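Local coordinates for protein nidogen (Mus musculus, PDB 1NPE) that probably serves as a basement-membrane linker, its six-bladed YWTD beta-propeller domain contributing the binding site for laminin, at residues 15-20 against 220-225; 72-77 against 111-116; 146-151 against 181-186. All coordinates share one frame; numbering follows the deposited sequence.

Contact 1 of 3, residues 15-20 against 220-225; sequences LPLERN and NLYYTD
Leu17 and Tyr222 reach for each other from opposite directions across the gap between two neighbouring propeller blades. Leu17 sits near the end of strand 11-17, the third strand of the blade that joins the two ends of the chain; Tyr222 comes from strand 220-225, the second strand of the blade before it. The phenol arrives end first. Its hydroxyl is 3.5 Å from Leu17 CD2, and Tyr222 CZ follows at 4.0 Å from the same methyl, so the leucine branch meets the ring obliquely at its far end. Leu17 CD1 lies a little further back, 4.1 Å from Tyr222 OH. On the tyrosine, CG is anti to the carbonyl carbon (chi1 -62°), which extends the ring out from its strand into the space between the blades.

Beyond Leu17 the chain turns. Arg19 and Asn20 both take left-handed backbone angles, and the turn brings the Asn20 carbonyl to the end of the phenol: Asn20 O is 3.6 Å from Tyr222 OH. Asn220, two residues before the tyrosine and pointing the same way, brings its amide to this carbonyl too, with ND2 3.7 Å from Asn20 O and 4.1 Å from Asn20 CB. Neither approach is a hydrogen bond. The Tyr222 ring also touches Leu4, Ala233 and Tyr217, which embeds it in both blades, and Arg19 reaches back to hydrogen-bond the hydroxyl of Tyr217.

Strand 220-225 carries the Tyr-Tyr-Thr-Asp version of the YWTD signature, and Tyr222 is its first residue. No hydrogen bond or salt bridge joins the two segments, so between them the contact rests on van der Waals packing, with the polar ends of Tyr222 and Asn220 gathered loosely about one backbone carbonyl, while the Arg19 to Tyr217 bond supplies a polar tie between the blades.

Contact 2 of 3, residues 72-77 against 111-116; sequences TIIRQD and TQRRVL
Ile74 ends strand 71-74 in a classic beta bulge, it and Ile73 both facing Ile60, and the chain turning away through Gln76 and Asp77 passes the loop at Arg113 that leads into strand 114-117 of the next blade. Arg113 spans the gap. Its chain bends at chi2 (-138°) and chi3, turning the guanidinium so that one edge faces the backbone carbonyls of Gln76 and Asp77, both near its plane. Arg113 NH1 gives a weak but fairly straight bond to Asp77 O, 3.3 Å long with a 161° angle at the hydrogen. Arg113 NH2 is modelled only 2.4 Å from Gln76 O, too short and too bent for its detail to be trusted. Over one face of the guanidinium lies Ile74, its CG2 3.6 Å from Arg113 NH2, while Trp95 touches both residues.

The charges have stronger partners on strand 102-107: Arg113 NH1 makes a salt bridge to Glu104, and Asp77 OD2 one to Arg102. Asp77 OD2 stays 4.3 Å from Arg113 NH1 and well out of the guanidinium plane. With its charge anchored by Glu104, the arginine makes only a modest polar link between the segments, and that link runs to backbone carbonyls of the loop.

Contact 3 of 3, residues 146-151 against 181-186; sequences PKIETS and LCWVDA
Ile148 and Trp183 meet between adjacent blades of the six-bladed YWTD propeller. Ile148 belongs to strand 147-152, the third of its four-stranded blade, and Trp183 to strand 180-185, the second of the next, where Cys-Trp-Val-Asp stands for the signature. The backbones keep apart, 8.5 Å between Ile148 CA and Trp183 CA, and side chains alone fill the interval.

Trp183 presents one face of its indole. With CG set between the backbone N and the carbonyl carbon (chi1 66°), the ring stands up from the strand toward the isoleucine. Ile148 crosses that face with its longer branch: CG1 makes a CH-pi contact with the six-membered ring, 3.9 Å from the centroid and just 11° off the normal, and CD1 lies over the pyrrole side near the ring fusion, 3.8 Å from Trp183 CD2. The indole also packs on Leu172, Leu166 and Ala162, while Pro169 adds to the cover of Ile148. All three touching residues are buried, and no hydrogen bond crosses between the segments.

Either side of Ile148 on its strand, Lys147 and Glu149 turn the other way and pair with each other, NZ to OE2 at 3.3 Å; Arg158 salt-bridges that same oxygen. On the facing strand, Cys182 points away from the contact into its disulfide with Cys193.

The second branch of the isoleucine serves the other neighbour. Ile148 CG2, anti to its own backbone N, slides past Leu181 in the opposite sense and comes to 3.9 Å from Leu181 CD2.

In the fold
All three contacts join successive blades, at different places round the ring. Contacts 1 and 3 both pair a third strand with a second, but in opposite senses: in contact 3 the third strand comes from the earlier blade, in contact 1 from the later. Their centres are 20 Å apart, and they touch where Tyr223 CB packs 4.1 Å from Val184 CG1. Contact 2 lies further out, its centre 31 Å from that of contact 1, across the middle of the chain, and 24 Å from that of contact 3. Its Asp77 side chain is about 14 Å from a bound cadmium ion. The Cys45-Cys263 disulfide fastens the C-terminal end just past strand 36-44, one blade beyond contact 1.

Contact 1 of 3, residues 15-20 against 220-225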
loop_
_atom_site.group_PDB
_atom_site.type_symbol
_atom_site.label_atom_id
_atom_site.label_comp_id
_atom_site.label_asym_id
_atom_site.label_seq_id
_atom_site.Cartn_x
_atom_site.Cartn_y
_atom_site.Cartn_z
ATOM N N LEU A 15 -11.250 -4.086 -18.715
ATOM C CA LEU A 15 -10.985 -4.109 -20.152
ATOM C C LEU A 15 -10.639 -5.515 -20.605
ATOM O O LEU A 15 -9.865 -6.223 -19.958
ATOM C CB LEU A 15 -9.896 -3.116 -20.575
ATOM C CG LEU A 15 -8.438 -3.329 -20.192
ATOM C CD1 LEU A 15 -7.544 -2.732 -21.265
ATOM C CD2 LEU A 15 -8.171 -2.696 -18.846
ATOM N N PRO A 16 -11.216 -5.938 -21.735
ATOM C CA PRO A 16 -11.027 -7.254 -22.344
ATOM C C PRO A 16 -9.604 -7.559 -22.771
ATOM O O PRO A 16 -8.843 -6.660 -23.124
ATOM C CB PRO A 16 -11.948 -7.198 -23.566
ATOM C CG PRO A 16 -13.000 -6.212 -23.163
ATOM C CD PRO A 16 -12.177 -5.143 -22.514
ATOM N N LEU A 17 -9.264 -8.843 -22.719
ATOM C CA LEU A 17 -7.961 -9.346 -23.129
ATOM C C LEU A 17 -8.205 -10.435 -24.163
ATOM O O LEU A 17 -8.551 -11.560 -23.805
ATOM C CB LEU A 17 -7.212 -9.976 -21.952
ATOM C CG LEU A 17 -6.076 -9.245 -21.236
ATOM C CD1 LEU A 17 -5.334 -10.271 -20.378
ATOM C CD2 LEU A 17 -5.107 -8.611 -22.223
ATOM N N GLU A 18 -8.072 -10.095 -25.441
ATOM C CA GLU A 18 -8.258 -11.077 -26.505
ATOM C C GLU A 18 -6.889 -11.478 -27.062
ATOM O O GLU A 18 -6.242 -10.710 -27.778
ATOM C CB GLU A 18 -9.191 -10.539 -27.599
ATOM C CG GLU A 18 -10.606 -10.207 -27.083
ATOM C CD GLU A 18 -11.672 -10.201 -28.173
ATOM O OE1 GLU A 18 -12.161 -9.105 -28.539
ATOM O OE2 GLU A 18 -12.033 -11.300 -28.653
ATOM N N ARG A 19 -6.439 -12.670 -26.673
ATOM C CA ARG A 19 -5.144 -13.215 -27.081
ATOM C C ARG A 19 -3.956 -12.297 -26.787
ATOM O O ARG A 19 -3.350 -11.726 -27.698
ATOM C CB ARG A 19 -5.153 -13.648 -28.555
ATOM C CG ARG A 19 -5.593 -15.096 -28.768
ATOM C CD ARG A 19 -4.739 -16.071 -27.938
ATOM N NE ARG A 19 -5.491 -16.710 -26.852
ATOM C CZ ARG A 19 -5.210 -16.596 -25.553
ATOM N NH1 ARG A 19 -4.183 -15.856 -25.142
ATOM N NH2 ARG A 19 -5.944 -17.249 -24.657
ATOM N N ASN A 20 -3.648 -12.155 -25.500
ATOM C CA ASN A 20 -2.539 -11.330 -25.021
ATOM C C ASN A 20 -2.575 -9.869 -25.489
ATOM O O ASN A 20 -1.546 -9.193 -25.491
ATOM C CB ASN A 20 -1.192 -11.973 -25.393
ATOM C CG ASN A 20 -1.035 -13.391 -24.835
ATOM O OD1 ASN A 20 -0.039 -14.074 -25.107
ATOM N ND2 ASN A 20 -2.021 -13.838 -24.062
ATOM N N ASN A 220 3.316 -12.663 -20.692
ATOM C CA ASN A 220 3.149 -11.221 -20.503
ATOM C C ASN A 220 2.914 -10.741 -19.068
ATOM O O ASN A 220 2.216 -11.383 -18.282
ATOM C CB ASN A 220 2.002 -10.704 -21.379
ATOM C CG ASN A 220 2.443 -10.340 -22.785
ATOM O OD1 ASN A 220 3.537 -10.690 -23.223
ATOM N ND2 ASN A 220 1.584 -9.619 -23.500
ATOM N N LEU A 221 3.503 -9.596 -18.744
ATOM C CA LEU A 221 3.323 -8.979 -17.436
ATOM C C LEU A 221 2.529 -7.702 -17.641
ATOM O O LEU A 221 2.728 -6.995 -18.624
ATOM C CB LEU A 221 4.666 -8.612 -16.788
ATOM C CG LEU A 221 5.573 -9.717 -16.255
ATOM C CD1 LEU A 221 6.768 -9.069 -15.563
ATOM C CD2 LEU A 221 4.817 -10.620 -15.289
ATOM N N TYR A 222 1.612 -7.421 -16.726
ATOM C CA TYR A 222 0.821 -6.202 -16.811
ATOM C C TYR A 222 0.987 -5.473 -15.490
ATOM O O TYR A 222 0.632 -6.006 -14.434
ATOM C CB TYR A 222 -0.659 -6.519 -17.048
ATOM C CG TYR A 222 -0.932 -7.240 -18.344
ATOM C CD1 TYR A 222 -0.919 -8.632 -18.402
ATOM C CD2 TYR A 222 -1.191 -6.531 -19.518
ATOM C CE1 TYR A 222 -1.156 -9.304 -19.595
ATOM C CE2 TYR A 222 -1.426 -7.195 -20.720
ATOM C CZ TYR A 222 -1.407 -8.579 -20.749
ATOM O OH TYR A 222 -1.630 -9.243 -21.929
ATOM N N TYR A 223 1.563 -4.274 -15.543
ATOM C CA TYR A 223 1.753 -3.497 -14.331
ATOM C C TYR A 223 1.178 -2.084 -14.396
ATOM O O TYR A 223 1.011 -1.513 -15.477
ATOM C CB TYR A 223 3.237 -3.463 -13.926
ATOM C CG TYR A 223 4.152 -2.621 -14.787
ATOM C CD1 TYR A 223 4.392 -1.280 -14.480
ATOM C CD2 TYR A 223 4.835 -3.179 -15.869
ATOM C CE1 TYR A 223 5.296 -0.516 -15.224
ATOM C CE2 TYR A 223 5.737 -2.428 -16.621
ATOM C CZ TYR A 223 5.964 -1.099 -16.290
ATOM O OH TYR A 223 6.874 -0.363 -17.009
ATOM N N THR A 224 0.852 -1.541 -13.225
ATOM C CA THR A 224 0.321 -0.188 -13.123
ATOM C C THR A 224 1.482 0.720 -12.755
ATOM O O THR A 224 2.311 0.365 -11.910
ATOM C CB THR A 224 -0.780 -0.084 -12.057
ATOM O OG1 THR A 224 -0.259 -0.483 -10.782
ATOM C CG2 THR A 224 -1.970 -0.970 -12.441
ATOM N N ASP A 225 1.536 1.889 -13.385
ATOM C CA ASP A 225 2.621 2.830 -13.154
ATOM C C ASP A 225 2.107 4.190 -12.701
ATOM O O ASP A 225 1.204 4.763 -13.309
ATOM C CB ASP A 225 3.463 2.955 -14.430
ATOM C CG ASP A 225 4.769 3.704 -14.211
ATOM O OD1 ASP A 225 4.737 4.937 -14.103
ATOM O OD2 ASP A 225 5.838 3.065 -14.179
#

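Contact 2 of 3, residues 72-77 against 111-116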
loop_
_atom_site.group_PDB
_atom_site.type_symbol
_atom_site.label_atom_id
_atom_site.label_comp_id
_atom_site.label_asym_id
_atom_site.label_seq_id
_atom_site.Cartn_x
_atom_site.Cartn_y
_atom_site.Cartn_z
ATOM N N THR A 72 -19.259 -5.380 1.423
ATOM C CA THR A 72 -18.108 -5.320 2.318
ATOM C C THR A 72 -18.115 -6.520 3.264
ATOM O O THR A 72 -19.144 -6.826 3.859
ATOM C CB THR A 72 -18.150 -4.033 3.149
ATOM O OG1 THR A 72 -18.260 -2.911 2.266
ATOM C CG2 THR A 72 -16.897 -3.895 3.988
ATOM N N ILE A 73 -16.983 -7.214 3.375
ATOM C CA ILE A 73 -16.899 -8.370 4.263
ATOM C C ILE A 73 -16.171 -8.082 5.569
ATOM O O ILE A 73 -16.490 -8.678 6.596
ATOM C CB ILE A 73 -16.302 -9.634 3.566
ATOM C CG1 ILE A 73 -14.962 -9.319 2.894
ATOM C CG2 ILE A 73 -17.302 -10.205 2.564
ATOM C CD1 ILE A 73 -14.347 -10.507 2.155
ATOM N N ILE A 74 -15.207 -7.162 5.539
ATOM C CA ILE A 74 -14.461 -6.801 6.746
ATOM C C ILE A 74 -14.266 -5.291 6.890
ATOM O O ILE A 74 -13.924 -4.610 5.924
ATOM C CB ILE A 74 -13.077 -7.486 6.804
ATOM C CG1 ILE A 74 -13.231 -9.011 6.711
ATOM C CG2 ILE A 74 -12.374 -7.110 8.096
ATOM C CD1 ILE A 74 -11.929 -9.791 6.835
ATOM N N ARG A 75 -14.488 -4.789 8.109
ATOM C CA ARG A 75 -14.339 -3.367 8.442
ATOM C C ARG A 75 -13.560 -3.206 9.748
ATOM O O ARG A 75 -12.668 -2.360 9.857
ATOM C CB ARG A 75 -15.703 -2.698 8.661
ATOM C CG ARG A 75 -16.743 -2.910 7.593
ATOM C CD ARG A 75 -18.087 -2.357 8.062
ATOM N NE ARG A 75 -19.184 -2.766 7.185
ATOM C CZ ARG A 75 -19.589 -2.076 6.124
ATOM N NH1 ARG A 75 -18.993 -0.938 5.810
ATOM N NH2 ARG A 75 -20.575 -2.534 5.363
ATOM N N GLN A 76 -13.933 -4.003 10.746
ATOM C CA GLN A 76 -13.326 -3.947 12.076
ATOM C C GLN A 76 -11.843 -4.277 12.119
ATOM O O GLN A 76 -11.339 -4.993 11.267
ATOM C CB GLN A 76 -14.057 -4.905 13.030
ATOM C CG GLN A 76 -15.588 -4.872 12.966
ATOM C CD GLN A 76 -16.192 -3.525 13.353
ATOM O OE1 GLN A 76 -17.245 -3.137 12.839
ATOM N NE2 GLN A 76 -15.536 -2.814 14.269
ATOM N N ASP A 77 -11.156 -3.736 13.123
ATOM C CA ASP A 77 -9.737 -3.993 13.360
ATOM C C ASP A 77 -8.868 -4.077 12.101
ATOM O O ASP A 77 -8.085 -5.015 11.926
ATOM C CB ASP A 77 -9.602 -5.272 14.201
ATOM C CG ASP A 77 -8.203 -5.471 14.772
ATOM O OD1 ASP A 77 -7.536 -4.482 15.147
ATOM O OD2 ASP A 77 -7.776 -6.640 14.860
ATOM N N THR A 111 -15.211 -14.209 7.615
ATOM C CA THR A 111 -15.264 -14.740 8.980
ATOM C C THR A 111 -14.064 -15.615 9.324
ATOM O O THR A 111 -13.307 -16.029 8.447
ATOM C CB THR A 111 -16.554 -15.553 9.258
ATOM O OG1 THR A 111 -16.593 -16.711 8.416
ATOM C CG2 THR A 111 -17.793 -14.698 9.021
ATOM N N GLN A 112 -13.911 -15.882 10.619
ATOM C CA GLN A 112 -12.837 -16.706 11.161
ATOM C C GLN A 112 -11.437 -16.202 10.847
ATOM O O GLN A 112 -10.572 -16.957 10.398
ATOM C CB GLN A 112 -13.003 -18.167 10.736
ATOM C CG GLN A 112 -14.121 -18.884 11.481
ATOM C CD GLN A 112 -14.291 -20.323 11.036
ATOM O OE1 GLN A 112 -15.211 -20.646 10.285
ATOM N NE2 GLN A 112 -13.403 -21.196 11.501
ATOM N N ARG A 113 -11.228 -14.915 11.104
ATOM C CA ARG A 113 -9.942 -14.272 10.888
ATOM C C ARG A 113 -8.845 -14.899 11.728
ATOM O O ARG A 113 -9.075 -15.300 12.869
ATOM C CB ARG A 113 -10.009 -12.797 11.281
ATOM C CG ARG A 113 -10.554 -11.879 10.234
ATOM C CD ARG A 113 -9.714 -10.631 10.226
ATOM N NE ARG A 113 -10.477 -9.474 10.643
ATOM C CZ ARG A 113 -9.948 -8.297 10.951
ATOM N NH1 ARG A 113 -8.640 -8.107 10.905
ATOM N NH2 ARG A 113 -10.751 -7.294 11.262
ATOM N N ARG A 114 -7.643 -14.921 11.170
ATOM C CA ARG A 114 -6.470 -15.444 11.848
ATOM C C ARG A 114 -5.275 -14.633 11.378
ATOM O O ARG A 114 -5.124 -14.381 10.185
ATOM C CB ARG A 114 -6.237 -16.930 11.520
ATOM C CG ARG A 114 -4.821 -17.407 11.852
ATOM C CD ARG A 114 -4.639 -18.916 11.765
ATOM N NE ARG A 114 -3.224 -19.277 11.877
ATOM C CZ ARG A 114 -2.708 -20.446 11.508
ATOM N NH1 ARG A 114 -3.493 -21.394 11.011
ATOM N NH2 ARG A 114 -1.393 -20.643 11.565
ATOM N N VAL A 115 -4.459 -14.187 12.324
ATOM C CA VAL A 115 -3.262 -13.438 11.993
ATOM C C VAL A 115 -2.209 -14.478 11.649
ATOM O O VAL A 115 -1.705 -15.184 12.525
ATOM C CB VAL A 115 -2.788 -12.559 13.182
ATOM C CG1 VAL A 115 -1.475 -11.868 12.845
ATOM C CG2 VAL A 115 -3.852 -11.514 13.520
ATOM N N LEU A 116 -1.917 -14.604 10.358
ATOM C CA LEU A 116 -0.933 -15.568 9.884
ATOM C C LEU A 116 0.480 -15.159 10.299
ATOM O O LEU A 116 1.236 -15.979 10.808
ATOM C CB LEU A 116 -1.036 -15.719 8.362
ATOM C CG LEU A 116 -0.597 -17.062 7.768
ATOM C CD1 LEU A 116 -1.387 -18.202 8.416
ATOM C CD2 LEU A 116 -0.808 -17.055 6.258
#

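Contact 3 of 3, residues 146-151 against 181-186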
loop_
_atom_site.group_PDB
_atom_site.type_symbol
_atom_site.label_atom_id
_atom_site.label_comp_id
_atom_site.label_asym_id
_atom_site.label_seq_id
_atom_site.Cartn_x
_atom_site.Cartn_y
_atom_site.Cartn_z
ATOM N N PRO A 146 14.133 -4.052 2.411
ATOM C CA PRO A 146 13.086 -4.550 1.511
ATOM C C PRO A 146 13.259 -6.052 1.272
ATOM O O PRO A 146 14.379 -6.557 1.268
ATOM C CB PRO A 146 13.338 -3.748 0.232
ATOM C CG PRO A 146 14.825 -3.568 0.252
ATOM C CD PRO A 146 15.070 -3.174 1.689
ATOM N N LYS A 147 12.163 -6.768 1.064
ATOM C CA LYS A 147 12.271 -8.203 0.842
ATOM C C LYS A 147 11.085 -8.861 0.154
ATOM O O LYS A 147 10.000 -8.285 0.058
ATOM C CB LYS A 147 12.560 -8.916 2.169
ATOM C CG LYS A 147 11.578 -8.582 3.270
ATOM C CD LYS A 147 11.964 -9.195 4.607
ATOM C CE LYS A 147 10.892 -8.889 5.651
ATOM N NZ LYS A 147 11.119 -9.577 6.955
ATOM N N ILE A 148 11.355 -10.023 -0.428
ATOM C CA ILE A 148 10.344 -10.847 -1.075
ATOM C C ILE A 148 10.354 -12.087 -0.185
ATOM O O ILE A 148 11.407 -12.698 0.019
ATOM C CB ILE A 148 10.746 -11.266 -2.517
ATOM C CG1 ILE A 148 11.078 -10.037 -3.367
ATOM C CG2 ILE A 148 9.616 -12.051 -3.170
ATOM C CD1 ILE A 148 9.902 -9.112 -3.613
ATOM N N GLU A 149 9.214 -12.425 0.402
ATOM C CA GLU A 149 9.158 -13.597 1.271
ATOM C C GLU A 149 8.175 -14.634 0.778
ATOM O O GLU A 149 7.281 -14.346 -0.021
ATOM C CB GLU A 149 8.755 -13.214 2.700
ATOM C CG GLU A 149 9.720 -12.318 3.456
ATOM C CD GLU A 149 9.407 -12.265 4.945
ATOM O OE1 GLU A 149 9.814 -13.194 5.679
ATOM O OE2 GLU A 149 8.754 -11.296 5.384
ATOM N N THR A 150 8.346 -15.849 1.279
ATOM C CA THR A 150 7.456 -16.936 0.939
ATOM C C THR A 150 7.192 -17.770 2.180
ATOM O O THR A 150 7.938 -17.714 3.158
ATOM C CB THR A 150 8.026 -17.855 -0.177
ATOM O OG1 THR A 150 7.018 -18.786 -0.575
ATOM C CG2 THR A 150 9.216 -18.649 0.314
ATOM N N SER A 151 6.097 -18.510 2.144
ATOM C CA SER A 151 5.733 -19.406 3.231
ATOM C C SER A 151 4.664 -20.328 2.687
ATOM O O SER A 151 4.162 -20.119 1.578
ATOM C CB SER A 151 5.179 -18.631 4.432
ATOM O OG SER A 151 3.808 -18.304 4.255
ATOM N N LEU A 181 8.232 -16.422 -10.261
ATOM C CA LEU A 181 7.750 -15.388 -9.362
ATOM C C LEU A 181 8.386 -14.081 -9.839
ATOM O O LEU A 181 9.605 -13.947 -9.881
ATOM C CB LEU A 181 8.165 -15.676 -7.919
ATOM C CG LEU A 181 7.739 -14.640 -6.873
ATOM C CD1 LEU A 181 6.223 -14.606 -6.762
ATOM C CD2 LEU A 181 8.362 -14.954 -5.519
ATOM N N CYS A 182 7.554 -13.129 -10.226
ATOM C CA CYS A 182 8.053 -11.850 -10.691
ATOM C C CYS A 182 7.529 -10.715 -9.826
ATOM O O CYS A 182 6.418 -10.779 -9.321
ATOM C CB CYS A 182 7.611 -11.602 -12.129
ATOM S SG CYS A 182 8.005 -12.924 -13.312
ATOM N N TRP A 183 8.340 -9.679 -9.657
ATOM C CA TRP A 183 7.933 -8.513 -8.891
ATOM C C TRP A 183 8.348 -7.266 -9.650
ATOM O O TRP A 183 9.150 -7.348 -10.576
ATOM C CB TRP A 183 8.550 -8.521 -7.485
ATOM C CG TRP A 183 10.037 -8.390 -7.427
ATOM C CD1 TRP A 183 10.762 -7.227 -7.454
ATOM C CD2 TRP A 183 10.988 -9.451 -7.266
ATOM N NE1 TRP A 183 12.101 -7.503 -7.315
ATOM C CE2 TRP A 183 12.269 -8.859 -7.197
ATOM C CE3 TRP A 183 10.880 -10.846 -7.171
ATOM C CZ2 TRP A 183 13.438 -9.609 -7.031
ATOM C CZ3 TRP A 183 12.044 -11.596 -7.005
ATOM C CH2 TRP A 183 13.307 -10.972 -6.937
ATOM N N VAL A 184 7.730 -6.137 -9.320
ATOM C CA VAL A 184 8.066 -4.858 -9.944
ATOM C C VAL A 184 8.621 -3.998 -8.814
ATOM O O VAL A 184 8.071 -3.972 -7.712
ATOM C CB VAL A 184 6.849 -4.195 -10.635
ATOM C CG1 VAL A 184 6.415 -5.036 -11.827
ATOM C CG2 VAL A 184 5.690 -4.015 -9.655
ATOM N N ASP A 185 9.726 -3.319 -9.086
ATOM C CA ASP A 185 10.406 -2.533 -8.067
ATOM C C ASP A 185 10.521 -1.068 -8.459
ATOM O O ASP A 185 11.198 -0.732 -9.423
ATOM C CB ASP A 185 11.793 -3.150 -7.841
ATOM C CG ASP A 185 12.448 -2.696 -6.548
ATOM O OD1 ASP A 185 12.482 -1.482 -6.278
ATOM O OD2 ASP A 185 12.961 -3.561 -5.808
ATOM N N ALA A 186 9.884 -0.196 -7.683
ATOM C CA ALA A 186 9.910 1.238 -7.968
ATOM C C ALA A 186 11.162 1.931 -7.434
ATOM O O ALA A 186 11.299 3.150 -7.551
ATOM C CB ALA A 186 8.657 1.908 -7.428
#